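Local atomic coordinates of branched-chain-amino-acid aminotransferase (Deinococcus radiodurans, PDB entry 3UZO), a protein that probably catalyses pyridoxal-phosphate-dependent transfer of the amino group of leucine, isoleucine or valine to 2-oxoglutarate, yielding branched-chain keto acids and L-glutamate. Residues Thr235-Gly240 and Ser259-Pro264; Tyr190-Pro195 and Gly205-Ser210; Cys105-Met110 and His196-Ala201; Phe244-Gln249 and Ser297-Cys302. All coordinates share one frame; numbering follows the deposited sequence.

Contact 1. Residues Thr235-Gly240 and Ser259-Pro264; sequences TIEEAG and SPSILP. With PLP (pyridoxal-5'-phosphate), chain C.
Glu238 and Leu263 meet beside the cofactor in a pocket of the class-IV aminotransferase fold, where two loops line one side of the pyridine ring. Glu238 OE1 lies 2.8 Å from N1 of PLP. An acid facing the ring nitrogen, as in related aminotransferases, probably stabilises its protonated form. Leu263 sets the CD2 methyl over the face of the same ring, 3.5 Å from PLP C4, so a branched apolar side chain supplies a smooth surface for a flat aromatic group. Gly240 passes the methyl end of the ring, at backbone angles that only glycine adopts with ease.

The second oxygen of Glu238 holds the carboxylate in place. Leu263 N donates to Glu238 OE2 over 3.1 Å, arriving 39° out of the carboxylate plane, and a water lies between Glu238 OE2 and Ser261 O. Beyond CG the chain is extended (chi2 -178°), which carries the acid from the backbone to the ring.

Glu237 builds the second shell. It and Glu238 both face Tyr227 in a classic beta bulge, and both acids turn to the 259-264 loop. Ser259 OG donates to Glu237 OE2 over 2.7 Å on the syn side, and Ser261 OG donates to Glu237 OE1, though the modelled length is too short to trust in detail. Small hydroxyl residues suit this buried acid. Ile262 CG2 packs 3.7 Å from Glu237 CB. The type I turn Ser259-Ile262 presents both hydroxyls, and an ST turn braces it: Ser261 N donates to Ser259 OG over 3.1 Å.

Contact 2. Residues Tyr190-Pro195 and Gly205-Ser210; sequences YDRAAP and GNYAAS. With PLP (pyridoxal-5'-phosphate), chain C.
Asp191 O touches Ala209 CB of the helix at 3.9 Å, and one water donates to both Asp191 O and Ala209 O. The carboxylate binds His233 and the backbone N of His196 of the second subunit.

Arg192 carries most of the contact. A bend at chi3 (-84°) brings its guanidinium against the helix, where NH1 makes a weak bond of 2.7 Å to Asn206 O (N-H...O angle 116°) and meets Ser210 CB edge-on at 3.2 Å. NH2 sits above the centre of one face of the Tyr207 ring, but with Arg192 CZ 5.0 Å from the ring centroid any cation-pi attraction is weak.

In the class-IV aminotransferase fold the cofactor lies between two domains, and helix 204-219 begins just after Lys202. Tyr207 reaches from that helix to the cofactor: its OH, also bonded to Lys202 NZ, is hydrogen-bonded to PLP O3 in the plane of the tyrosine ring, at a length modelled improbably short.

The Arg192 carbonyl packs its O 3.7 Å from Ala209 CB, a methyl small enough for this approach, and accepts a hydrogen bond from a water that also donates to Asn206 OD1, itself bonded to Thr198.

Contact 3. Residues Cys105-Met110 and His196-Ala201; sequences CRRLLM and HGTGAA
Arg107 lays its guanidinium against the loop at Gly197 and Thr198, and this is the tight part of the contact. The CG2 methyl of Thr198 stands over the centre of one guanidinium face, 3.8 Å from Arg107 CZ, and the two side chains run at about a right angle. NH2 makes a weak bond of 3.1 Å to Gly197 O, bent to 128° at the hydrogen, while His196 O lies near the guanidinium plane. With CG anti to the backbone N and a bend at chi2 (55°), the chain reaches the loop and places this group on Thr198. Arginine suits the place because its several N-H groups serve several carbonyls: NH1 donates to Ala209 O of the second subunit, and Tyr190 of that subunit packs on the same side chain.

Elsewhere the fit is looser. Arg107 CB and Ala201 CB approach only to 4.3 Å, and Leu108 CD2 remains 4.4 Å from Thr198 CG2. The ring of His196 points away from the helix end, and that residue is exposed.

The loop is shaped by a type I turn, Ala201 N donating to Thr198 O. Across from it helix 94-107 ends in a Schellman motif: Leu109 takes a positive phi, Met110 N bonds Cys105 O over 2.8 Å, and Leu109 N bonds Arg106 O. Capped helix end and loop lie together at the subunit interface of this class-IV aminotransferase.

Contact 4. Residues Phe244-Gln249 and Ser297-Cys302; sequences FFAITQ and SEAGAC
Phe244-Thr248 and Glu298-Cys302 are neighbouring antiparallel strands of the mixed sheet, 163° apart in direction, with Phe245-Gly300 and Ile247-Glu298 as hydrogen-bonded pairs, the first joined by two bonds of 3.0 Å, Phe245 N to Gly300 O and Gly300 N to Phe245 O.

Phe245 folds its ring across to the partner strand, with CG between the backbone N and carbonyl carbon (chi1 72°), and one face covers Gly300. The CA of Gly300 sits 4.2 Å from the Phe245 ring centroid, a CH-pi contact; a CB at this position would run into the ring, so glycine fits here. The ring also touches Cys302, whose SG is 4.3 Å from Phe245 CD1, and outside the pair it meets Phe254 and Leu336.

Phe244, Ala246, Ala299 and Ala301 occupy the other face of the sheet. There Phe244 CZ packs 3.9 Å from Ala299 CB, the small Ala299 accommodating the aromatic ring.

At the far end Ile247 N bonds Glu298 O over 2.9 Å, but the return bond, Glu298 N to Ile247 O, is weak; here Ser297 and Glu298 both face Ile247, a classic beta bulge. Ser297 N adds a second, weak bond to Ile247 O, and Ser297 OG donates to Thr248 O over 2.9 Å, from well above the carbonyl plane.

Glu298 shares its face with Ile247 and is buried, yet both carboxylate oxygens have partners, Val332 N and Thr333 OG1. These lie at the start of helix 331-344, whose dipole would probably help to stabilise a negative charge there.

Overall arrangement
Contacts 1 and 2 both reach PLP and touch each other, Gly240 CA lying 3.6 Å from Arg192 NE; both are buried and rely on polar groups, whether carboxylates with hydroxyls or a guanidinium with carbonyls. Contact 3 is partly exposed. It shares the loop before helix 204-219 with contact 2, Asn206 joining the two through Thr198, and packs on contact 1 through Ala200 and Pro264; contacts 2 and 3 also touch the second subunit. Contact 4 is buried antiparallel sheet pairing with a bulge at one end, mostly apolar but for Glu298 and Ser297. It meets contact 1 where Ile236 CD1 packs 3.9 Å from Phe244 CZ, and its Cys302 end reaches the cofactor pocket.

Contact 1. Residues Thr235-Gly240 and Ser259-Pro264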
loop_
_atom_site.group_PDB
_atom_site.type_symbol
_atom_site.label_atom_id
_atom_site.label_comp_id
_atom_site.label_asym_id
_atom_site.label_seq_id
_atom_site.Cartn_x
_atom_site.Cartn_y
_atom_site.Cartn_z
ATOM N N THR A 235 2.901 -15.283 -17.471
ATOM C CA THR A 235 1.996 -16.220 -16.833
ATOM C C THR A 235 0.907 -15.482 -16.062
ATOM O O THR A 235 1.073 -14.324 -15.696
ATOM C CB THR A 235 2.766 -17.147 -15.880
ATOM O OG1 THR A 235 1.843 -17.985 -15.178
ATOM C CG2 THR A 235 3.562 -16.340 -14.884
ATOM N N ILE A 236 -0.210 -16.159 -15.829
ATOM C CA ILE A 236 -1.324 -15.564 -15.102
ATOM C C ILE A 236 -1.067 -15.594 -13.597
ATOM O O ILE A 236 -0.545 -16.573 -13.072
ATOM C CB ILE A 236 -2.631 -16.309 -15.419
ATOM C CG1 ILE A 236 -2.990 -16.089 -16.895
ATOM C CG2 ILE A 236 -3.757 -15.835 -14.491
ATOM C CD1 ILE A 236 -4.200 -16.861 -17.360
ATOM N N GLU A 237 -1.422 -14.508 -12.916
ATOM C CA GLU A 237 -1.257 -14.407 -11.473
ATOM C C GLU A 237 -2.639 -14.582 -10.843
ATOM O O GLU A 237 -2.968 -15.661 -10.340
ATOM C CB GLU A 237 -0.673 -13.038 -11.103
ATOM C CG GLU A 237 0.812 -12.887 -11.437
ATOM C CD GLU A 237 1.705 -13.297 -10.280
ATOM O OE1 GLU A 237 1.695 -12.586 -9.247
ATOM O OE2 GLU A 237 2.409 -14.326 -10.394
ATOM N N GLU A 238 -3.446 -13.526 -10.895
ATOM C CA GLU A 238 -4.808 -13.544 -10.349
ATOM C C GLU A 238 -5.540 -12.283 -10.809
ATOM O O GLU A 238 -4.962 -11.474 -11.536
ATOM C CB GLU A 238 -4.772 -13.619 -8.815
ATOM C CG GLU A 238 -4.103 -12.434 -8.125
ATOM C CD GLU A 238 -4.059 -12.586 -6.607
ATOM O OE1 GLU A 238 -4.895 -13.342 -6.055
ATOM O OE2 GLU A 238 -3.204 -11.936 -5.959
ATOM N N ALA A 239 -6.791 -12.110 -10.380
ATOM C CA ALA A 239 -7.594 -10.950 -10.774
ATOM C C ALA A 239 -7.561 -9.713 -9.862
ATOM O O ALA A 239 -8.193 -8.703 -10.169
ATOM C CB ALA A 239 -9.039 -11.375 -10.976
ATOM N N GLY A 240 -6.851 -9.769 -8.745
ATOM C CA GLY A 240 -6.827 -8.590 -7.895
ATOM C C GLY A 240 -7.985 -8.531 -6.910
ATOM O O GLY A 240 -8.024 -7.676 -6.027
ATOM N N SER A 259 2.345 -19.067 -7.450
ATOM C CA SER A 259 3.189 -17.894 -7.449
ATOM C C SER A 259 3.334 -17.292 -6.067
ATOM O O SER A 259 2.384 -17.254 -5.289
ATOM C CB SER A 259 2.617 -16.833 -8.392
ATOM O OG SER A 259 3.303 -15.602 -8.245
ATOM N N PRO A 260 4.534 -16.803 -5.750
ATOM C CA PRO A 260 4.798 -16.191 -4.450
ATOM C C PRO A 260 4.180 -14.792 -4.356
ATOM O O PRO A 260 4.107 -14.215 -3.272
ATOM C CB PRO A 260 6.321 -16.144 -4.408
ATOM C CG PRO A 260 6.661 -15.871 -5.840
ATOM C CD PRO A 260 5.756 -16.833 -6.577
ATOM N N SER A 261 3.723 -14.255 -5.489
ATOM C CA SER A 261 3.150 -12.910 -5.500
ATOM C C SER A 261 1.629 -12.821 -5.570
ATOM O O SER A 261 1.078 -11.727 -5.756
ATOM C CB SER A 261 3.765 -12.092 -6.642
ATOM O OG SER A 261 3.659 -12.768 -7.889
ATOM N N ILE A 262 0.939 -13.950 -5.435
ATOM C CA ILE A 262 -0.520 -13.917 -5.465
ATOM C C ILE A 262 -1.038 -14.249 -4.070
ATOM O O ILE A 262 -0.329 -14.838 -3.261
ATOM C CB ILE A 262 -1.117 -14.926 -6.474
ATOM C CG1 ILE A 262 -0.880 -16.356 -5.988
ATOM C CG2 ILE A 262 -0.488 -14.718 -7.853
ATOM C CD1 ILE A 262 -1.690 -17.390 -6.737
ATOM N N LEU A 263 -2.279 -13.877 -3.791
ATOM C CA LEU A 263 -2.849 -14.139 -2.480
ATOM C C LEU A 263 -3.209 -15.602 -2.310
ATOM O O LEU A 263 -3.786 -16.211 -3.211
ATOM C CB LEU A 263 -4.117 -13.306 -2.269
ATOM C CG LEU A 263 -4.663 -13.437 -0.846
ATOM C CD1 LEU A 263 -3.795 -12.593 0.078
ATOM C CD2 LEU A 263 -6.116 -12.969 -0.785
ATOM N N PRO A 264 -2.859 -16.196 -1.156
ATOM C CA PRO A 264 -3.212 -17.603 -0.966
ATOM C C PRO A 264 -4.713 -17.628 -0.646
ATOM O O PRO A 264 -5.124 -17.557 0.515
ATOM C CB PRO A 264 -2.334 -18.019 0.212
ATOM C CG PRO A 264 -2.235 -16.761 1.014
ATOM C CD PRO A 264 -2.001 -15.716 -0.056
HETATM N N1 PLP C . -7.117 -12.451 -4.643
HETATM C C2 PLP C . -7.254 -11.176 -4.089
HETATM C C2A PLP C . -6.387 -10.045 -4.647
HETATM C C3 PLP C . -8.203 -11.002 -3.017
HETATM O O3 PLP C . -8.368 -9.790 -2.459
HETATM C C4 PLP C . -8.978 -12.131 -2.541
HETATM C C4A PLP C . -9.992 -11.886 -1.348
HETATM C C5 PLP C . -8.778 -13.445 -3.183
HETATM C C6 PLP C . -7.853 -13.577 -4.219
HETATM C C5A PLP C . -9.495 -14.684 -2.812
HETATM O O4P PLP C . -9.207 -15.140 -1.517
HETATM P P PLP C . -10.353 -15.738 -0.594
HETATM O O1P PLP C . -11.438 -14.751 -0.324
HETATM O O2P PLP C . -9.566 -16.130 0.680
HETATM O O3P PLP C . -10.769 -17.020 -1.257
HETATM O O HOH W 1 -1.271 -10.288 -6.671
#

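Contact 2. Residues Tyr190-Pro195 and Gly205-Ser210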
loop_
_atom_site.group_PDB
_atom_site.type_symbol
_atom_site.label_atom_id
_atom_site.label_comp_id
_atom_site.label_asym_id
_atom_site.label_seq_id
_atom_site.Cartn_x
_atom_site.Cartn_y
_atom_site.Cartn_z
ATOM N N TYR A 190 0.008 -2.867 -16.164
ATOM C CA TYR A 190 0.258 -2.529 -14.763
ATOM C C TYR A 190 0.415 -3.757 -13.875
ATOM O O TYR A 190 -0.054 -4.847 -14.212
ATOM C CB TYR A 190 -0.881 -1.670 -14.205
ATOM C CG TYR A 190 -0.948 -0.273 -14.758
ATOM C CD1 TYR A 190 -1.913 0.081 -15.703
ATOM C CD2 TYR A 190 -0.063 0.709 -14.321
ATOM C CE1 TYR A 190 -1.997 1.379 -16.199
ATOM C CE2 TYR A 190 -0.137 2.015 -14.809
ATOM C CZ TYR A 190 -1.108 2.342 -15.748
ATOM O OH TYR A 190 -1.193 3.634 -16.223
ATOM N N ASP A 191 1.075 -3.561 -12.736
ATOM C CA ASP A 191 1.291 -4.619 -11.758
ATOM C C ASP A 191 0.636 -4.191 -10.446
ATOM O O ASP A 191 0.701 -3.024 -10.058
ATOM C CB ASP A 191 2.782 -4.835 -11.482
ATOM C CG ASP A 191 3.568 -5.216 -12.724
ATOM O OD1 ASP A 191 3.205 -6.210 -13.388
ATOM O OD2 ASP A 191 4.564 -4.520 -13.024
ATOM N N ARG A 192 0.002 -5.134 -9.768
ATOM C CA ARG A 192 -0.616 -4.834 -8.481
ATOM C C ARG A 192 0.385 -5.248 -7.411
ATOM O O ARG A 192 0.295 -4.815 -6.263
ATOM C CB ARG A 192 -1.918 -5.624 -8.299
ATOM C CG ARG A 192 -1.734 -7.139 -8.278
ATOM C CD ARG A 192 -3.053 -7.894 -8.109
ATOM N NE ARG A 192 -3.488 -8.018 -6.715
ATOM C CZ ARG A 192 -3.993 -7.026 -5.989
ATOM N NH1 ARG A 192 -4.134 -5.823 -6.524
ATOM N NH2 ARG A 192 -4.358 -7.237 -4.728
ATOM N N ALA A 193 1.346 -6.084 -7.794
ATOM C CA ALA A 193 2.348 -6.559 -6.845
ATOM C C ALA A 193 3.700 -6.836 -7.492
ATOM O O ALA A 193 3.782 -7.116 -8.687
ATOM C CB ALA A 193 1.841 -7.817 -6.152
ATOM N N ALA A 194 4.757 -6.758 -6.686
ATOM C CA ALA A 194 6.115 -7.004 -7.162
ATOM C C ALA A 194 6.483 -8.481 -7.045
ATOM O O ALA A 194 5.814 -9.245 -6.359
ATOM C CB ALA A 194 7.112 -6.156 -6.367
ATOM N N PRO A 195 7.558 -8.904 -7.727
ATOM C CA PRO A 195 7.970 -10.308 -7.656
ATOM C C PRO A 195 8.239 -10.734 -6.214
ATOM O O PRO A 195 7.927 -11.854 -5.821
ATOM C CB PRO A 195 9.236 -10.340 -8.514
ATOM C CG PRO A 195 8.972 -9.274 -9.536
ATOM C CD PRO A 195 8.397 -8.158 -8.681
ATOM N N GLY A 205 -1.887 -1.839 0.259
ATOM C CA GLY A 205 -1.042 -1.424 -0.849
ATOM C C GLY A 205 -1.306 -2.177 -2.145
ATOM O O GLY A 205 -1.239 -1.593 -3.228
ATOM N N ASN A 206 -1.606 -3.471 -2.047
ATOM C CA ASN A 206 -1.865 -4.271 -3.238
ATOM C C ASN A 206 -3.106 -3.766 -3.965
ATOM O O ASN A 206 -3.133 -3.688 -5.197
ATOM C CB ASN A 206 -2.070 -5.751 -2.887
ATOM C CG ASN A 206 -0.907 -6.347 -2.101
ATOM O OD1 ASN A 206 0.238 -5.908 -2.226
ATOM N ND2 ASN A 206 -1.200 -7.369 -1.294
ATOM N N TYR A 207 -4.137 -3.424 -3.200
ATOM C CA TYR A 207 -5.374 -2.950 -3.797
ATOM C C TYR A 207 -5.259 -1.532 -4.322
ATOM O O TYR A 207 -5.876 -1.195 -5.336
ATOM C CB TYR A 207 -6.514 -3.074 -2.788
ATOM C CG TYR A 207 -6.669 -4.501 -2.320
ATOM C CD1 TYR A 207 -5.878 -5.001 -1.292
ATOM C CD2 TYR A 207 -7.544 -5.375 -2.962
ATOM C CE1 TYR A 207 -5.952 -6.335 -0.912
ATOM C CE2 TYR A 207 -7.621 -6.713 -2.594
ATOM C CZ TYR A 207 -6.817 -7.182 -1.566
ATOM O OH TYR A 207 -6.864 -8.506 -1.199
ATOM N N ALA A 208 -4.467 -0.709 -3.640
ATOM C CA ALA A 208 -4.253 0.670 -4.056
ATOM C C ALA A 208 -3.673 0.645 -5.471
ATOM O O ALA A 208 -4.113 1.388 -6.350
ATOM C CB ALA A 208 -3.273 1.372 -3.096
ATOM N N ALA A 209 -2.699 -0.234 -5.683
ATOM C CA ALA A 209 -2.046 -0.369 -6.981
ATOM C C ALA A 209 -3.000 -0.846 -8.077
ATOM O O ALA A 209 -2.830 -0.495 -9.247
ATOM C CB ALA A 209 -0.856 -1.336 -6.866
ATOM N N SER A 210 -4.006 -1.634 -7.696
ATOM C CA SER A 210 -4.962 -2.177 -8.660
ATOM C C SER A 210 -6.071 -1.205 -9.057
ATOM O O SER A 210 -6.783 -1.446 -10.025
ATOM C CB SER A 210 -5.610 -3.454 -8.113
ATOM O OG SER A 210 -6.571 -3.143 -7.111
HETATM N N1 PLP C . -7.117 -12.451 -4.643
HETATM C C2 PLP C . -7.254 -11.176 -4.089
HETATM C C2A PLP C . -6.387 -10.045 -4.647
HETATM C C3 PLP C . -8.203 -11.002 -3.017
HETATM O O3 PLP C . -8.368 -9.790 -2.459
HETATM C C4 PLP C . -8.978 -12.131 -2.541
HETATM C C4A PLP C . -9.992 -11.886 -1.348
HETATM C C5 PLP C . -8.778 -13.445 -3.183
HETATM C C6 PLP C . -7.853 -13.577 -4.219
HETATM C C5A PLP C . -9.495 -14.684 -2.812
HETATM O O4P PLP C . -9.207 -15.140 -1.517
HETATM P P PLP C . -10.353 -15.738 -0.594
HETATM O O1P PLP C . -11.438 -14.751 -0.324
HETATM O O2P PLP C . -9.566 -16.130 0.680
HETATM O O3P PLP C . -10.769 -17.020 -1.257
HETATM O O HOH W 2 -0.606 -0.897 -10.973
HETATM O O HOH W 3 1.834 -4.397 -3.933
#

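Contact 3. Residues Cys105-Met110 and His196-Ala201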
loop_
_atom_site.group_PDB
_atom_site.type_symbol
_atom_site.label_atom_id
_atom_site.label_comp_id
_atom_site.label_asym_id
_atom_site.label_seq_id
_atom_site.Cartn_x
_atom_site.Cartn_y
_atom_site.Cartn_z
ATOM N N CYS A 105 -0.080 -9.778 8.974
ATOM C CA CYS A 105 0.439 -8.967 10.071
ATOM C C CYS A 105 1.952 -9.087 10.166
ATOM O O CYS A 105 2.670 -8.088 10.275
ATOM C CB CYS A 105 -0.179 -9.394 11.406
ATOM S SG CYS A 105 -1.865 -8.801 11.678
ATOM N N ARG A 106 2.430 -10.322 10.132
ATOM C CA ARG A 106 3.858 -10.578 10.224
ATOM C C ARG A 106 4.618 -9.813 9.141
ATOM O O ARG A 106 5.654 -9.206 9.413
ATOM C CB ARG A 106 4.110 -12.076 10.074
ATOM C CG ARG A 106 5.318 -12.592 10.820
ATOM C CD ARG A 106 5.272 -14.101 10.846
ATOM N NE ARG A 106 3.950 -14.559 11.250
ATOM C CZ ARG A 106 3.533 -15.816 11.161
ATOM N NH1 ARG A 106 4.341 -16.751 10.679
ATOM N NH2 ARG A 106 2.309 -16.140 11.557
ATOM N N ARG A 107 4.090 -9.830 7.920
ATOM C CA ARG A 107 4.732 -9.163 6.788
ATOM C C ARG A 107 4.869 -7.652 6.944
ATOM O O ARG A 107 5.782 -7.052 6.378
ATOM C CB ARG A 107 3.984 -9.489 5.487
ATOM C CG ARG A 107 4.644 -8.950 4.219
ATOM C CD ARG A 107 6.112 -9.406 4.093
ATOM N NE ARG A 107 6.687 -9.125 2.772
ATOM C CZ ARG A 107 7.221 -7.965 2.388
ATOM N NH1 ARG A 107 7.277 -6.928 3.210
ATOM N NH2 ARG A 107 7.710 -7.844 1.162
ATOM N N LEU A 108 3.976 -7.038 7.715
ATOM C CA LEU A 108 4.038 -5.598 7.928
ATOM C C LEU A 108 4.461 -5.220 9.349
ATOM O O LEU A 108 4.255 -4.086 9.788
ATOM C CB LEU A 108 2.688 -4.960 7.607
ATOM C CG LEU A 108 2.224 -5.083 6.151
ATOM C CD1 LEU A 108 1.044 -4.142 5.926
ATOM C CD2 LEU A 108 3.358 -4.724 5.209
ATOM N N LEU A 109 5.053 -6.176 10.058
ATOM C CA LEU A 109 5.515 -5.960 11.427
ATOM C C LEU A 109 4.406 -5.535 12.384
ATOM O O LEU A 109 4.626 -4.728 13.286
ATOM C CB LEU A 109 6.645 -4.924 11.443
ATOM C CG LEU A 109 8.046 -5.400 11.023
ATOM C CD1 LEU A 109 7.974 -6.306 9.805
ATOM C CD2 LEU A 109 8.920 -4.185 10.746
ATOM N N MET A 110 3.211 -6.076 12.184
ATOM C CA MET A 110 2.088 -5.763 13.064
ATOM C C MET A 110 1.870 -6.964 13.980
ATOM O O MET A 110 2.146 -8.097 13.593
ATOM C CB MET A 110 0.811 -5.488 12.255
ATOM C CG MET A 110 0.950 -4.333 11.268
ATOM S SD MET A 110 -0.617 -3.670 10.667
ATOM C CE MET A 110 -1.041 -4.890 9.430
ATOM N N HIS A 196 8.822 -9.829 -5.432
ATOM C CA HIS A 196 9.141 -10.114 -4.037
ATOM C C HIS A 196 8.590 -9.023 -3.132
ATOM O O HIS A 196 9.293 -8.488 -2.264
ATOM C CB HIS A 196 10.654 -10.238 -3.874
ATOM C CG HIS A 196 11.253 -11.328 -4.708
ATOM N ND1 HIS A 196 11.011 -12.664 -4.468
ATOM C CD2 HIS A 196 12.052 -11.281 -5.800
ATOM C CE1 HIS A 196 11.636 -13.393 -5.376
ATOM N NE2 HIS A 196 12.275 -12.578 -6.196
ATOM N N GLY A 197 7.317 -8.702 -3.352
ATOM C CA GLY A 197 6.653 -7.679 -2.570
ATOM C C GLY A 197 5.661 -8.244 -1.568
ATOM O O GLY A 197 5.902 -9.275 -0.940
ATOM N N THR A 198 4.521 -7.572 -1.444
ATOM C CA THR A 198 3.491 -7.967 -0.492
ATOM C C THR A 198 2.304 -8.670 -1.138
ATOM O O THR A 198 1.240 -8.781 -0.534
ATOM C CB THR A 198 2.979 -6.727 0.260
ATOM O OG1 THR A 198 2.558 -5.740 -0.690
ATOM C CG2 THR A 198 4.081 -6.137 1.120
ATOM N N GLY A 199 2.493 -9.147 -2.365
ATOM C CA GLY A 199 1.417 -9.812 -3.081
ATOM C C GLY A 199 0.813 -11.039 -2.421
ATOM O O GLY A 199 -0.327 -11.401 -2.713
ATOM N N ALA A 200 1.564 -11.692 -1.538
ATOM C CA ALA A 200 1.063 -12.884 -0.861
ATOM C C ALA A 200 0.311 -12.545 0.421
ATOM O O ALA A 200 -0.249 -13.425 1.070
ATOM C CB ALA A 200 2.222 -13.837 -0.548
ATOM N N ALA A 201 0.315 -11.270 0.791
ATOM C CA ALA A 201 -0.367 -10.822 2.000
ATOM C C ALA A 201 -1.585 -9.992 1.608
ATOM O O ALA A 201 -1.594 -9.346 0.566
ATOM C CB ALA A 201 0.585 -9.993 2.863
#

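Contact 4. Residues Phe244-Gln249 and Ser297-Cys302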
loop_
_atom_site.group_PDB
_atom_site.type_symbol
_atom_site.label_atom_id
_atom_site.label_comp_id
_atom_site.label_asym_id
_atom_site.label_seq_id
_atom_site.Cartn_x
_atom_site.Cartn_y
_atom_site.Cartn_z
ATOM N N PHE A 244 -7.326 -17.269 -9.879
ATOM C CA PHE A 244 -7.757 -17.773 -11.177
ATOM C C PHE A 244 -7.590 -19.281 -11.227
ATOM O O PHE A 244 -6.658 -19.819 -10.642
ATOM C CB PHE A 244 -6.885 -17.149 -12.274
ATOM C CG PHE A 244 -7.104 -17.727 -13.650
ATOM C CD1 PHE A 244 -7.993 -17.127 -14.541
ATOM C CD2 PHE A 244 -6.397 -18.849 -14.068
ATOM C CE1 PHE A 244 -8.168 -17.641 -15.844
ATOM C CE2 PHE A 244 -6.563 -19.372 -15.363
ATOM C CZ PHE A 244 -7.448 -18.765 -16.252
ATOM N N PHE A 245 -8.503 -19.965 -11.899
ATOM C CA PHE A 245 -8.374 -21.406 -12.074
ATOM C C PHE A 245 -8.892 -21.748 -13.464
ATOM O O PHE A 245 -9.641 -20.971 -14.059
ATOM C CB PHE A 245 -9.137 -22.201 -11.000
ATOM C CG PHE A 245 -10.630 -22.177 -11.142
ATOM C CD1 PHE A 245 -11.385 -21.171 -10.543
ATOM C CD2 PHE A 245 -11.292 -23.182 -11.845
ATOM C CE1 PHE A 245 -12.780 -21.166 -10.636
ATOM C CE2 PHE A 245 -12.675 -23.189 -11.948
ATOM C CZ PHE A 245 -13.425 -22.174 -11.338
ATOM N N ALA A 246 -8.464 -22.886 -13.997
ATOM C CA ALA A 246 -8.918 -23.315 -15.312
ATOM C C ALA A 246 -9.044 -24.827 -15.334
ATOM O O ALA A 246 -8.413 -25.528 -14.541
ATOM C CB ALA A 246 -7.942 -22.846 -16.403
ATOM N N ILE A 247 -9.886 -25.322 -16.233
ATOM C CA ILE A 247 -10.103 -26.753 -16.380
ATOM C C ILE A 247 -9.578 -27.145 -17.770
ATOM O O ILE A 247 -9.903 -26.499 -18.764
ATOM C CB ILE A 247 -11.609 -27.107 -16.275
ATOM C CG1 ILE A 247 -12.145 -26.789 -14.871
ATOM C CG2 ILE A 247 -11.814 -28.586 -16.527
ATOM C CD1 ILE A 247 -12.055 -25.347 -14.483
ATOM N N THR A 248 -8.762 -28.193 -17.832
ATOM C CA THR A 248 -8.199 -28.646 -19.104
ATOM C C THR A 248 -9.280 -29.066 -20.100
ATOM O O THR A 248 -10.417 -29.367 -19.716
ATOM C CB THR A 248 -7.223 -29.821 -18.891
ATOM O OG1 THR A 248 -7.882 -30.859 -18.157
ATOM C CG2 THR A 248 -5.983 -29.347 -18.128
ATOM N N GLN A 249 -8.915 -29.091 -21.380
ATOM C CA GLN A 249 -9.851 -29.454 -22.442
ATOM C C GLN A 249 -10.613 -30.758 -22.221
ATOM O O GLN A 249 -11.803 -30.836 -22.530
ATOM C CB GLN A 249 -9.129 -29.502 -23.799
ATOM C CG GLN A 249 -8.823 -28.123 -24.395
ATOM C CD GLN A 249 -10.077 -27.282 -24.622
ATOM O OE1 GLN A 249 -11.192 -27.797 -24.602
ATOM N NE2 GLN A 249 -9.893 -25.982 -24.850
ATOM N N SER A 297 -10.687 -25.860 -21.342
ATOM C CA SER A 297 -12.078 -25.820 -21.773
ATOM C C SER A 297 -12.932 -24.831 -20.970
ATOM O O SER A 297 -14.003 -24.434 -21.425
ATOM C CB SER A 297 -12.697 -27.216 -21.673
ATOM O OG SER A 297 -12.710 -27.658 -20.328
ATOM N N GLU A 298 -12.470 -24.454 -19.776
ATOM C CA GLU A 298 -13.199 -23.502 -18.926
ATOM C C GLU A 298 -12.233 -22.755 -18.016
ATOM O O GLU A 298 -11.123 -23.232 -17.732
ATOM C CB GLU A 298 -14.212 -24.198 -17.998
ATOM C CG GLU A 298 -14.897 -25.445 -18.504
ATOM C CD GLU A 298 -15.755 -26.089 -17.417
ATOM O OE1 GLU A 298 -16.123 -27.276 -17.554
ATOM O OE2 GLU A 298 -16.064 -25.398 -16.419
ATOM N N ALA A 299 -12.672 -21.594 -17.542
ATOM C CA ALA A 299 -11.872 -20.783 -16.631
ATOM C C ALA A 299 -12.806 -19.995 -15.714
ATOM O O ALA A 299 -13.940 -19.687 -16.080
ATOM C CB ALA A 299 -10.973 -19.824 -17.409
ATOM N N GLY A 300 -12.320 -19.674 -14.524
ATOM C CA GLY A 300 -13.121 -18.921 -13.578
ATOM C C GLY A 300 -12.249 -18.211 -12.565
ATOM O O GLY A 300 -11.047 -18.481 -12.464
ATOM N N ALA A 301 -12.855 -17.281 -11.836
ATOM C CA ALA A 301 -12.167 -16.530 -10.797
ATOM C C ALA A 301 -12.853 -16.955 -9.499
ATOM O O ALA A 301 -14.072 -17.117 -9.482
ATOM C CB ALA A 301 -12.341 -15.031 -11.026
ATOM N N CYS A 302 -12.087 -17.164 -8.429
ATOM C CA CYS A 302 -12.692 -17.581 -7.163
ATOM C C CYS A 302 -12.271 -16.724 -5.984
ATOM O O CYS A 302 -11.157 -16.185 -5.952
ATOM C CB CYS A 302 -12.358 -19.045 -6.869
ATOM S SG CYS A 302 -10.580 -19.385 -6.701
#